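Local coordinates for protein cytosolic acyl coenzyme A thioester hydrolase (Mus musculus, PDB 2V1O) that hydrolyses long-chain fatty acyl-CoAs, palmitoyl-CoA above all, to free fatty acid and coenzyme A, the chain here being the N-terminal of its two hotdog domains, at residues A14-H18 and P61-G65; G43-V47 and D117-E121; A51-R55 and Q143-R147; S81-H87 and N102-Y108. One frame throughout, in Å; residues are numbered along the deposited sequence.

Interaction 1. Residues A14-H18 and P61-G65; sequences AGNVH and PMCIG. With COA (coenzyme A), chain J.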
# COMPACT_ATOMS: atom_id res chain seq x y z
N ALA A 14 18.98 0.08 -6.95
CA ALA A 14 19.54 0.02 -8.30
C ALA A 14 18.47 -0.01 -9.41
O ALA A 14 18.80 0.05 -10.60
CB ALA A 14 20.47 -1.19 -8.42
N GLY A 15 17.19 -0.09 -9.02
CA GLY A 15 16.08 -0.12 -9.97
C GLY A 15 15.63 -1.53 -10.38
O GLY A 15 14.77 -1.69 -11.25
N ASN A 16 16.22 -2.53 -9.75
CA ASN A 16 15.90 -3.93 -10.04
C ASN A 16 14.89 -4.48 -9.04
O ASN A 16 15.01 -4.26 -7.84
CB ASN A 16 17.16 -4.79 -10.09
CG ASN A 16 18.05 -4.46 -11.28
OD1 ASN A 16 19.13 -3.89 -11.12
ND2 ASN A 16 17.60 -4.81 -12.48
N VAL A 17 13.90 -5.20 -9.56
CA VAL A 17 12.78 -5.69 -8.78
C VAL A 17 13.23 -6.72 -7.74
O VAL A 17 14.07 -7.56 -8.04
CB VAL A 17 11.69 -6.30 -9.70
CG1 VAL A 17 10.59 -6.98 -8.89
CG2 VAL A 17 11.11 -5.22 -10.63
N HIS A 18 12.71 -6.61 -6.52
CA HIS A 18 12.99 -7.58 -5.44
C HIS A 18 12.39 -8.94 -5.75
O HIS A 18 11.26 -9.03 -6.23
CB HIS A 18 12.38 -7.09 -4.12
CG HIS A 18 13.02 -5.86 -3.57
ND1 HIS A 18 14.31 -5.85 -3.08
CD2 HIS A 18 12.54 -4.61 -3.39
CE1 HIS A 18 14.60 -4.64 -2.64
NE2 HIS A 18 13.54 -3.87 -2.81
N PRO A 61 17.04 -10.34 -14.15
CA PRO A 61 16.44 -9.26 -13.39
C PRO A 61 15.25 -8.65 -14.11
O PRO A 61 15.07 -8.83 -15.32
CB PRO A 61 17.58 -8.24 -13.28
CG PRO A 61 18.42 -8.48 -14.47
CD PRO A 61 18.37 -9.96 -14.68
N MET A 62 14.42 -7.95 -13.35
CA MET A 62 13.35 -7.15 -13.89
C MET A 62 13.58 -5.73 -13.39
O MET A 62 14.17 -5.53 -12.32
CB MET A 62 12.00 -7.67 -13.41
CG MET A 62 10.80 -7.20 -14.22
SD MET A 62 9.30 -8.04 -13.67
CE MET A 62 9.77 -9.75 -13.78
N CYS A 63 13.11 -4.75 -14.15
CA CYS A 63 13.37 -3.35 -13.83
C CYS A 63 12.08 -2.60 -13.62
O CYS A 63 11.03 -3.00 -14.13
CB CYS A 63 14.18 -2.69 -14.95
SG CYS A 63 15.77 -3.44 -15.23
N ILE A 64 12.16 -1.50 -12.87
CA ILE A 64 11.07 -0.54 -12.78
C ILE A 64 10.61 -0.20 -14.19
O ILE A 64 11.44 0.08 -15.08
CB ILE A 64 11.51 0.76 -12.05
CG1 ILE A 64 11.84 0.48 -10.58
CG2 ILE A 64 10.43 1.83 -12.14
CD1 ILE A 64 12.72 1.57 -9.94
N GLY A 65 9.30 -0.25 -14.41
CA GLY A 65 8.72 0.17 -15.67
C GLY A 65 8.49 -0.98 -16.63
O GLY A 65 7.78 -0.82 -17.62
N1A COA J . 21.14 -20.45 -7.27
C2A COA J . 22.24 -20.36 -6.46
N3A COA J . 23.42 -19.82 -6.95
C4A COA J . 23.48 -19.39 -8.24
C5A COA J . 22.38 -19.47 -9.09
C6A COA J . 21.19 -20.01 -8.59
N6A COA J . 20.08 -20.01 -9.33
N7A COA J . 22.73 -18.98 -10.30
C8A COA J . 24.02 -18.59 -10.24
N9A COA J . 24.51 -18.84 -8.98
C1B COA J . 25.79 -18.38 -8.43
C2B COA J . 26.97 -19.13 -9.03
O2B COA J . 27.15 -20.40 -8.45
C3B COA J . 28.09 -18.16 -8.72
O3B COA J . 28.58 -18.33 -7.41
P3B COA J . 29.95 -19.13 -7.13
O7A COA J . 29.68 -20.58 -7.42
O8A COA J . 31.00 -18.61 -8.07
O9A COA J . 30.37 -18.91 -5.70
C4B COA J . 27.43 -16.80 -8.80
O4B COA J . 26.04 -17.04 -8.76
C5B COA J . 27.79 -16.06 -10.09
O5B COA J . 27.57 -16.92 -11.18
P1A COA J . 27.77 -16.39 -12.69
O1A COA J . 28.95 -15.47 -12.74
O2A COA J . 27.90 -17.59 -13.59
O3A COA J . 26.42 -15.58 -13.02
P2A COA J . 25.12 -16.21 -13.73
O4A COA J . 24.92 -17.66 -13.34
O5A COA J . 25.20 -16.03 -15.23
O6A COA J . 23.93 -15.29 -13.15
CBP COA J . 22.57 -14.26 -11.47
CCP COA J . 23.58 -15.36 -11.78
CDP COA J . 21.97 -14.51 -10.08
CEP COA J . 23.32 -12.94 -11.43
CAP COA J . 21.48 -14.24 -12.55
OAP COA J . 20.83 -15.49 -12.68
C9P COA J . 20.44 -13.18 -12.29
O9P COA J . 20.73 -11.85 -12.55
N8P COA J . 19.26 -13.58 -11.81
C7P COA J . 18.24 -12.62 -11.43
C6P COA J . 18.50 -12.09 -10.03
C5P COA J . 17.38 -11.16 -9.63
O5P COA J . 17.28 -10.04 -10.17
N4P COA J . 16.54 -11.63 -8.68
C3P COA J . 15.19 -11.12 -8.51
C2P COA J . 14.30 -11.38 -9.74
S1P COA J . 12.69 -10.61 -9.48
O HOH W 1 15.45 -8.04 -10.55
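Val17 lays its CG2 methyl over the backbone of 61-65, 3.8 Å from CB of Met62, and both side chains also touch Ile22 of helix 19-38. Two backbone hydrogen bonds hold the loops together as a single bridge between Asn16 and Cys63: Val17 N to Met62 O (2.8 Å) and Ile64 N to Gly15 O (3.1 Å). Gly15 has backbone angles at which a CB would jam against the preceding carbonyl. The amide of Asn16 folds across, ND2 lying 3.5 Å from CB of Pro61 and 3.6 Å from SG of Cys63, while its backbone N is hydrogen-bonded to OD1 of Asn12, the active-site residue. One water joins both loops to the coenzyme: it accepts from Met62 N (3.0 Å) and lies within donating distance of Val17 O (2.9 Å) and O5P of COA (2.7 Å). Val17 O is also 3.6 Å from the thiol S1P of COA. With His18 as N-cap of helix 19-38, this is the thiol end of a hotdog thioesterase site, beside the catalytic loop.

Interaction 2. Residues G43-V47 and D117-E121; sequences GERCV and DKVLE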
# COMPACT_ATOMS: atom_id res chain seq x y z
N GLY A 43 -18.58 -28.29 -4.14
CA GLY A 43 -18.43 -28.97 -2.85
C GLY A 43 -18.49 -27.94 -1.73
O GLY A 43 -18.84 -26.78 -1.96
N GLU A 44 -18.14 -28.36 -0.52
CA GLU A 44 -18.05 -27.45 0.61
C GLU A 44 -17.18 -26.25 0.24
O GLU A 44 -16.09 -26.42 -0.31
CB GLU A 44 -17.48 -28.20 1.82
CG GLU A 44 -17.45 -27.41 3.11
CD GLU A 44 -17.15 -28.29 4.32
OE1 GLU A 44 -17.33 -29.53 4.24
OE2 GLU A 44 -16.73 -27.74 5.37
N ARG A 45 -17.70 -25.04 0.49
CA ARG A 45 -16.99 -23.81 0.13
C ARG A 45 -15.65 -23.75 0.85
O ARG A 45 -15.56 -24.03 2.05
CB ARG A 45 -17.82 -22.55 0.43
CG ARG A 45 -19.14 -22.47 -0.33
CD ARG A 45 -18.99 -22.71 -1.82
NE ARG A 45 -20.16 -22.23 -2.57
CZ ARG A 45 -20.52 -22.66 -3.77
NH1 ARG A 45 -19.83 -23.60 -4.39
NH2 ARG A 45 -21.60 -22.15 -4.36
N CYS A 46 -14.61 -23.42 0.10
CA CYS A 46 -13.26 -23.48 0.62
C CYS A 46 -12.36 -22.43 0.00
O CYS A 46 -12.71 -21.79 -1.01
CB CYS A 46 -12.69 -24.87 0.37
SG CYS A 46 -12.55 -25.30 -1.37
N VAL A 47 -11.20 -22.25 0.63
CA VAL A 47 -10.13 -21.43 0.06
C VAL A 47 -8.85 -22.26 0.08
O VAL A 47 -8.55 -22.94 1.06
CB VAL A 47 -9.94 -20.11 0.83
CG1 VAL A 47 -8.73 -19.36 0.30
CG2 VAL A 47 -11.19 -19.25 0.70
N ASP A 117 -9.66 -25.21 9.43
CA ASP A 117 -8.59 -26.18 9.15
C ASP A 117 -9.09 -27.55 8.67
O ASP A 117 -8.33 -28.52 8.68
CB ASP A 117 -7.63 -26.32 10.35
CG ASP A 117 -6.81 -25.05 10.60
OD1 ASP A 117 -6.48 -24.33 9.63
OD2 ASP A 117 -6.47 -24.79 11.77
N LYS A 118 -10.35 -27.62 8.24
CA LYS A 118 -10.87 -28.84 7.61
C LYS A 118 -10.37 -28.95 6.18
O LYS A 118 -10.70 -28.12 5.34
CB LYS A 118 -12.40 -28.90 7.62
CG LYS A 118 -12.95 -30.22 7.09
CD LYS A 118 -14.44 -30.17 6.79
CE LYS A 118 -14.96 -31.53 6.37
NZ LYS A 118 -16.41 -31.48 6.01
N VAL A 119 -9.58 -29.99 5.93
CA VAL A 119 -9.02 -30.27 4.61
C VAL A 119 -10.09 -30.97 3.76
O VAL A 119 -10.72 -31.94 4.20
CB VAL A 119 -7.76 -31.16 4.73
CG1 VAL A 119 -7.31 -31.69 3.36
CG2 VAL A 119 -6.63 -30.41 5.43
N LEU A 120 -10.28 -30.47 2.54
CA LEU A 120 -11.31 -31.01 1.66
C LEU A 120 -10.74 -31.81 0.49
O LEU A 120 -9.56 -31.67 0.15
CB LEU A 120 -12.20 -29.88 1.12
CG LEU A 120 -12.91 -29.02 2.17
CD1 LEU A 120 -13.70 -27.95 1.48
CD2 LEU A 120 -13.81 -29.87 3.07
N GLU A 121 -11.58 -32.65 -0.09
CA GLU A 121 -11.23 -33.39 -1.29
C GLU A 121 -11.21 -32.45 -2.50
O GLU A 121 -12.09 -31.60 -2.67
CB GLU A 121 -12.21 -34.55 -1.52
CG GLU A 121 -12.05 -35.67 -0.50
CD GLU A 121 -13.06 -36.81 -0.66
OE1 GLU A 121 -13.92 -36.74 -1.56
OE2 GLU A 121 -12.98 -37.77 0.13
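Leu120 and Glu44 carry most of this small surface contact, with Lys118 closing its outer side. Leu120 points its side chain at the bend where 43-47 enters its strand: CD1 sits 3.4 Å from Glu44 O and 3.4 Å from CB of Cys46, so one methyl fills the angle between the Glu44 carbonyl and the Cys46 side chain. The other methyl, CD2, lies 3.7 Å from OE1 of Glu44, beneath the extended glutamate. Lys118, stretched out with all four chi angles trans, reaches the same carboxylate and forms a salt bridge, NZ to OE1 of Glu44 at 2.8 Å. The second carboxylate oxygen, OE2, is hydrogen-bonded to Ser112 and Asn115, so Glu44 ties the end of strand 98-112, at Ser112, to Asn115 and Lys118 of the loop that follows. Alternation explains the pattern: Lys118 and Leu120 face 43-47, whereas Val119 between them turns to Val109 and Leu111 and touches a bound coenzyme A. Backbone hydrogen bonds join Arg45 with Leu113 and Leu120 with Pro110. The contact thus straddles the end of strand 98-112, with strand 46-57 starting alongside it and Cys46 resting against Cys38 of helix 19-38.

Interaction 3. Residues A51-R55 and Q143-R147; sequences ARVER and QKLER. With COA (coenzyme A), chain G.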
# COMPACT_ATOMS: atom_id res chain seq x y z
N ALA A 51 0.65 -24.68 0.70
CA ALA A 51 1.34 -25.68 1.52
C ALA A 51 2.84 -25.76 1.24
O ALA A 51 3.64 -26.01 2.15
CB ALA A 51 0.68 -27.06 1.36
N ARG A 52 3.25 -25.55 -0.01
CA ARG A 52 4.63 -25.79 -0.40
C ARG A 52 5.02 -24.98 -1.63
O ARG A 52 4.23 -24.81 -2.56
CB ARG A 52 4.82 -27.29 -0.70
CG ARG A 52 6.23 -27.76 -1.04
CD ARG A 52 6.17 -29.27 -1.22
NE ARG A 52 7.41 -29.90 -1.68
CZ ARG A 52 8.29 -30.50 -0.88
NH1 ARG A 52 8.12 -30.51 0.44
NH2 ARG A 52 9.36 -31.10 -1.40
N VAL A 53 6.25 -24.48 -1.60
CA VAL A 53 6.89 -23.89 -2.77
C VAL A 53 8.08 -24.78 -3.13
O VAL A 53 8.95 -25.04 -2.29
CB VAL A 53 7.39 -22.46 -2.49
CG1 VAL A 53 8.06 -21.87 -3.74
CG2 VAL A 53 6.22 -21.58 -2.03
N GLU A 54 8.10 -25.28 -4.36
CA GLU A 54 9.23 -26.06 -4.83
C GLU A 54 10.43 -25.14 -5.06
O GLU A 54 10.27 -23.93 -5.17
CB GLU A 54 8.89 -26.83 -6.11
CG GLU A 54 7.78 -27.87 -5.95
CD GLU A 54 8.16 -29.03 -5.02
OE1 GLU A 54 9.36 -29.33 -4.87
OE2 GLU A 54 7.24 -29.66 -4.47
N ARG A 55 11.62 -25.71 -5.13
CA ARG A 55 12.82 -24.96 -5.46
C ARG A 55 12.61 -24.16 -6.75
O ARG A 55 12.06 -24.68 -7.74
CB ARG A 55 14.01 -25.92 -5.61
CG ARG A 55 15.34 -25.25 -5.96
CD ARG A 55 16.03 -26.02 -7.08
NE ARG A 55 15.83 -25.37 -8.38
CZ ARG A 55 15.23 -25.93 -9.43
NH1 ARG A 55 14.76 -27.17 -9.35
NH2 ARG A 55 15.10 -25.24 -10.55
N GLN A 143 7.35 -35.30 -3.27
CA GLN A 143 7.18 -34.37 -2.15
C GLN A 143 6.52 -35.04 -0.93
O GLN A 143 6.89 -34.77 0.21
CB GLN A 143 6.48 -33.06 -2.57
CG GLN A 143 5.14 -33.20 -3.32
CD GLN A 143 3.91 -33.17 -2.41
OE1 GLN A 143 2.79 -33.02 -2.89
NE2 GLN A 143 4.12 -33.29 -1.12
N LYS A 144 5.56 -35.94 -1.19
CA LYS A 144 4.91 -36.72 -0.13
C LYS A 144 5.95 -37.53 0.66
O LYS A 144 5.97 -37.51 1.89
CB LYS A 144 3.85 -37.64 -0.75
CG LYS A 144 2.91 -38.33 0.22
CD LYS A 144 1.68 -37.49 0.51
CE LYS A 144 0.66 -38.29 1.29
NZ LYS A 144 -0.26 -37.42 2.07
N LEU A 145 6.84 -38.21 -0.07
CA LEU A 145 7.89 -39.03 0.51
C LEU A 145 8.91 -38.18 1.28
O LEU A 145 9.31 -38.54 2.39
CB LEU A 145 8.58 -39.84 -0.60
CG LEU A 145 7.94 -41.13 -1.13
CD1 LEU A 145 6.40 -41.10 -1.23
CD2 LEU A 145 8.55 -41.51 -2.49
N GLU A 146 9.30 -37.06 0.69
CA GLU A 146 10.28 -36.14 1.29
C GLU A 146 9.79 -35.58 2.63
O GLU A 146 10.59 -35.40 3.55
CB GLU A 146 10.61 -35.00 0.33
CG GLU A 146 11.82 -34.17 0.75
CD GLU A 146 11.63 -32.70 0.47
OE1 GLU A 146 12.41 -32.16 -0.35
OE2 GLU A 146 10.71 -32.10 1.05
N ARG A 147 8.49 -35.30 2.73
CA ARG A 147 7.89 -34.79 3.97
C ARG A 147 7.86 -35.84 5.09
O ARG A 147 7.17 -35.67 6.11
CB ARG A 147 6.51 -34.17 3.69
CG ARG A 147 6.60 -32.88 2.88
CD ARG A 147 5.26 -32.18 2.73
NE ARG A 147 4.37 -32.88 1.80
CZ ARG A 147 3.27 -33.55 2.16
NH1 ARG A 147 2.53 -34.14 1.24
NH2 ARG A 147 2.91 -33.61 3.44
N1A COA G . 3.22 -29.79 0.70
C2A COA G . 2.37 -30.47 -0.16
N3A COA G . 1.28 -31.12 0.35
C4A COA G . 1.03 -31.09 1.69
C5A COA G . 1.86 -30.41 2.57
C6A COA G . 2.97 -29.75 2.06
N6A COA G . 3.81 -29.10 2.86
N7A COA G . 1.37 -30.56 3.82
C8A COA G . 0.25 -31.31 3.75
N9A COA G . 0.04 -31.64 2.44
C1B COA G . -1.12 -32.31 1.85
C2B COA G . -1.10 -33.81 2.12
O2B COA G . -0.23 -34.47 1.23
C3B COA G . -2.58 -34.15 1.96
O3B COA G . -2.93 -34.37 0.61
P3B COA G . -3.18 -35.86 0.03
O7A COA G . -1.86 -36.56 0.03
O8A COA G . -4.14 -36.57 0.94
O9A COA G . -3.72 -35.75 -1.37
C4B COA G . -3.28 -32.88 2.42
O4B COA G . -2.31 -31.85 2.44
C5B COA G . -3.94 -33.02 3.79
O5B COA G . -3.04 -33.59 4.72
P1A COA G . -3.46 -33.64 6.26
O1A COA G . -4.92 -34.00 6.36
O2A COA G . -2.54 -34.61 6.97
O3A COA G . -3.26 -32.15 6.83
P2A COA G . -1.91 -31.58 7.48
O4A COA G . -0.67 -32.14 6.82
O5A COA G . -1.89 -31.77 8.98
O6A COA G . -2.06 -30.02 7.19
CBP COA G . -2.03 -28.01 5.87
CCP COA G . -1.90 -29.53 5.86
CDP COA G . -1.56 -27.47 4.51
CEP COA G . -3.52 -27.70 6.04
CAP COA G . -1.19 -27.44 7.02
OAP COA G . 0.17 -27.81 6.88
C9P COA G . -1.30 -25.94 7.14
O9P COA G . -2.45 -25.38 7.69
N8P COA G . -0.27 -25.22 6.72
C7P COA G . -0.33 -23.77 6.61
C6P COA G . -1.07 -23.33 5.34
C5P COA G . -1.06 -21.82 5.27
O5P COA G . -1.77 -21.17 6.06
N4P COA G . -0.28 -21.27 4.34
C3P COA G . 0.22 -19.90 4.40
C2P COA G . 1.14 -19.62 5.61
S1P COA G . 1.54 -17.86 5.57
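Arg52 spends its guanidinium on three carboxylates. NE donates to OE2 of Glu54 (2.8 Å) within its own segment; across the contact NH1 (3.1 Å) and NH2 (3.0 Å) both reach OE2 of Glu146 at the last turn of helix 130-146, and NH1 also pairs with Asp57 of a neighbouring subunit. Gln143 CB lies over one guanidinium face, 3.4 Å from NE of Arg52. On strand 46-57, an outermost strand of the hotdog sheet within this chain, Ala51 and Arg52 form a classic beta bulge opposite Trp107 of strand 98-112; Arg52 and Val53 also pair with a strand of that neighbouring subunit, so the sheet continues across the interface. Coenzyme A fills the space beside the salt-bridge network. Its adenine lies with C4A over one face of the Arg147 guanidinium and N1A 3.3 Å from CB of Arg52. The ribose hydroxyl O2B accepts from NH1 of Arg147 (2.8 Å) and NZ of Lys144 (3.1 Å), and NZ of Lys144 also donates to the 3'-phosphate oxygen O7A (2.7 Å).

Interaction 4. Residues S81-H87 and N102-Y108; sequences SVEVQVH and NKATLWY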
# COMPACT_ATOMS: atom_id res chain seq x y z
N SER A 81 -4.90 -32.22 -2.54
CA SER A 81 -3.94 -31.16 -2.89
C SER A 81 -3.90 -30.86 -4.39
O SER A 81 -4.31 -31.67 -5.22
CB SER A 81 -2.54 -31.45 -2.32
OG SER A 81 -1.77 -32.30 -3.16
N VAL A 82 -3.39 -29.67 -4.71
CA VAL A 82 -3.33 -29.14 -6.07
C VAL A 82 -1.91 -28.69 -6.37
O VAL A 82 -1.33 -27.92 -5.61
CB VAL A 82 -4.27 -27.90 -6.23
CG1 VAL A 82 -4.23 -27.34 -7.68
CG2 VAL A 82 -5.70 -28.23 -5.80
N GLU A 83 -1.36 -29.16 -7.49
CA GLU A 83 -0.06 -28.69 -7.95
C GLU A 83 -0.28 -27.62 -9.02
O GLU A 83 -1.05 -27.83 -9.97
CB GLU A 83 0.78 -29.84 -8.50
CG GLU A 83 2.20 -29.44 -8.86
CD GLU A 83 2.88 -30.44 -9.79
OE1 GLU A 83 2.26 -30.82 -10.81
OE2 GLU A 83 4.02 -30.85 -9.48
N VAL A 84 0.39 -26.48 -8.85
CA VAL A 84 0.26 -25.36 -9.79
C VAL A 84 1.64 -24.96 -10.29
O VAL A 84 2.57 -24.76 -9.50
CB VAL A 84 -0.43 -24.11 -9.14
CG1 VAL A 84 -0.56 -22.97 -10.16
CG2 VAL A 84 -1.82 -24.47 -8.53
N GLN A 85 1.78 -24.86 -11.61
CA GLN A 85 2.99 -24.34 -12.22
C GLN A 85 2.76 -22.90 -12.63
O GLN A 85 1.75 -22.58 -13.27
CB GLN A 85 3.39 -25.17 -13.44
CG GLN A 85 3.86 -26.57 -13.09
CD GLN A 85 4.30 -27.37 -14.30
OE1 GLN A 85 4.36 -26.85 -15.42
NE2 GLN A 85 4.62 -28.64 -14.08
N VAL A 86 3.69 -22.04 -12.25
CA VAL A 86 3.56 -20.61 -12.52
C VAL A 86 4.76 -20.13 -13.34
O VAL A 86 5.91 -20.46 -13.02
CB VAL A 86 3.46 -19.78 -11.22
CG1 VAL A 86 3.38 -18.27 -11.53
CG2 VAL A 86 2.24 -20.24 -10.41
N HIS A 87 4.48 -19.37 -14.40
CA HIS A 87 5.53 -18.76 -15.24
C HIS A 87 5.49 -17.25 -15.09
O HIS A 87 4.43 -16.64 -15.20
CB HIS A 87 5.36 -19.10 -16.72
CG HIS A 87 5.76 -20.49 -17.09
ND1 HIS A 87 5.12 -21.60 -16.59
CD2 HIS A 87 6.74 -20.95 -17.91
CE1 HIS A 87 5.69 -22.69 -17.08
NE2 HIS A 87 6.67 -22.32 -17.89
N ASN A 102 11.17 -16.40 -14.26
CA ASN A 102 11.06 -17.46 -13.28
C ASN A 102 10.00 -18.50 -13.66
O ASN A 102 8.97 -18.16 -14.25
CB ASN A 102 10.71 -16.83 -11.92
CG ASN A 102 10.58 -17.85 -10.83
OD1 ASN A 102 9.47 -18.20 -10.43
ND2 ASN A 102 11.70 -18.35 -10.34
N LYS A 103 10.26 -19.76 -13.32
CA LYS A 103 9.23 -20.80 -13.30
C LYS A 103 9.18 -21.34 -11.87
O LYS A 103 10.21 -21.64 -11.27
CB LYS A 103 9.55 -21.94 -14.26
CG LYS A 103 9.74 -21.58 -15.72
CD LYS A 103 9.95 -22.87 -16.52
CE LYS A 103 10.71 -22.65 -17.81
NZ LYS A 103 12.19 -22.64 -17.59
N ALA A 104 7.97 -21.47 -11.32
CA ALA A 104 7.80 -21.97 -9.96
C ALA A 104 6.69 -23.01 -9.93
O ALA A 104 5.77 -22.97 -10.75
CB ALA A 104 7.50 -20.82 -8.99
N THR A 105 6.78 -23.94 -8.99
CA THR A 105 5.72 -24.90 -8.76
C THR A 105 5.27 -24.78 -7.30
O THR A 105 6.09 -24.70 -6.39
CB THR A 105 6.16 -26.34 -9.10
OG1 THR A 105 6.45 -26.43 -10.50
CG2 THR A 105 5.05 -27.36 -8.77
N LEU A 106 3.96 -24.77 -7.11
CA LEU A 106 3.36 -24.59 -5.80
C LEU A 106 2.35 -25.69 -5.52
O LEU A 106 1.71 -26.20 -6.44
CB LEU A 106 2.62 -23.25 -5.75
CG LEU A 106 3.27 -21.98 -6.32
CD1 LEU A 106 2.22 -20.90 -6.52
CD2 LEU A 106 4.38 -21.50 -5.42
N TRP A 107 2.20 -26.02 -4.24
CA TRP A 107 1.16 -26.94 -3.79
C TRP A 107 0.21 -26.24 -2.85
O TRP A 107 0.64 -25.56 -1.91
CB TRP A 107 1.78 -28.16 -3.09
CG TRP A 107 2.58 -29.01 -4.02
CD1 TRP A 107 3.89 -28.84 -4.37
CD2 TRP A 107 2.13 -30.19 -4.71
NE1 TRP A 107 4.29 -29.83 -5.24
CE2 TRP A 107 3.22 -30.67 -5.47
CE3 TRP A 107 0.91 -30.88 -4.77
CZ2 TRP A 107 3.14 -31.81 -6.28
CZ3 TRP A 107 0.82 -32.02 -5.58
CH2 TRP A 107 1.93 -32.47 -6.32
N TYR A 108 -1.08 -26.42 -3.13
CA TYR A 108 -2.16 -25.86 -2.33
C TYR A 108 -3.03 -26.98 -1.76
O TYR A 108 -3.14 -28.04 -2.35
CB TYR A 108 -3.03 -24.93 -3.18
CG TYR A 108 -2.34 -23.64 -3.52
CD1 TYR A 108 -2.52 -22.50 -2.72
CD2 TYR A 108 -1.51 -23.54 -4.64
CE1 TYR A 108 -1.88 -21.31 -3.01
CE2 TYR A 108 -0.86 -22.32 -4.94
CZ TYR A 108 -1.05 -21.23 -4.12
OH TYR A 108 -0.43 -20.02 -4.40
O HOH W 2 6.30 -30.58 -7.72
O HOH W 3 6.08 -28.93 -11.41
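Glu83 fits under the indole of Trp107: its CB sits 3.6 Å from the centroid of the six-membered ring, almost on the ring normal, while OG of Ser81, hydrogen-bonded to Ser78, meets the ring edge, 3.4 Å from CE3 of Trp107. Further along this face CG of Glu83 abuts CG2 of Thr105 (3.5 Å), and CG of Lys103 lies over the face of the His87 imidazole in a second CH-pi contact. A water bridges OE2 of Glu83 (2.9 Å) and NE1 of Trp107 (3.3 Å); the carboxylate is held by Thr75 and by a salt bridge to Arg139 of helix 130-146. The opposite face is largely apolar. There CG2 of Val84 packs against CD2 of Tyr108 (4.0 Å), whose OH bonds to Glu27, CG2 of Val86 packs against CD1 of Leu106 (3.9 Å), and Ala104 touches Thr56 of strand 46-57. Helix 19-38 lies against this side, touching Val82, Val84 and Tyr108. Six backbone hydrogen bonds pair Val82 with Tyr108, Val84 with Leu106 and Val86 with Ala104; the strands' N-to-C directions differ by 157°, close to antiparallel. This is an antiparallel hairpin in the middle of the hotdog sheet, whose apolar side wraps the long central helix.

Interaction 4 lies in mid-sheet, its centre about 4 Å from that of the chain, and interaction 3 adjoins it, centres 11 Å apart: Ala51 N meets Trp107 O at 2.8 Å and Glu54 N meets Thr105 O at 2.9 Å. Interaction 2 uses the start of the same strand 46-57, its centre 21 Å from that of interaction 3. Interactions 1 and 2 lie on opposite sides of the chain's centre, centres 38 Å apart. The chain contributes to two coenzyme sites: interaction 1 meets the thiol end of one, near Asn12, whereas interaction 3 holds the adenine end of another. Each coenzyme is also hydrogen-bonded by a neighbouring subunit, so both sites lie at subunit interfaces.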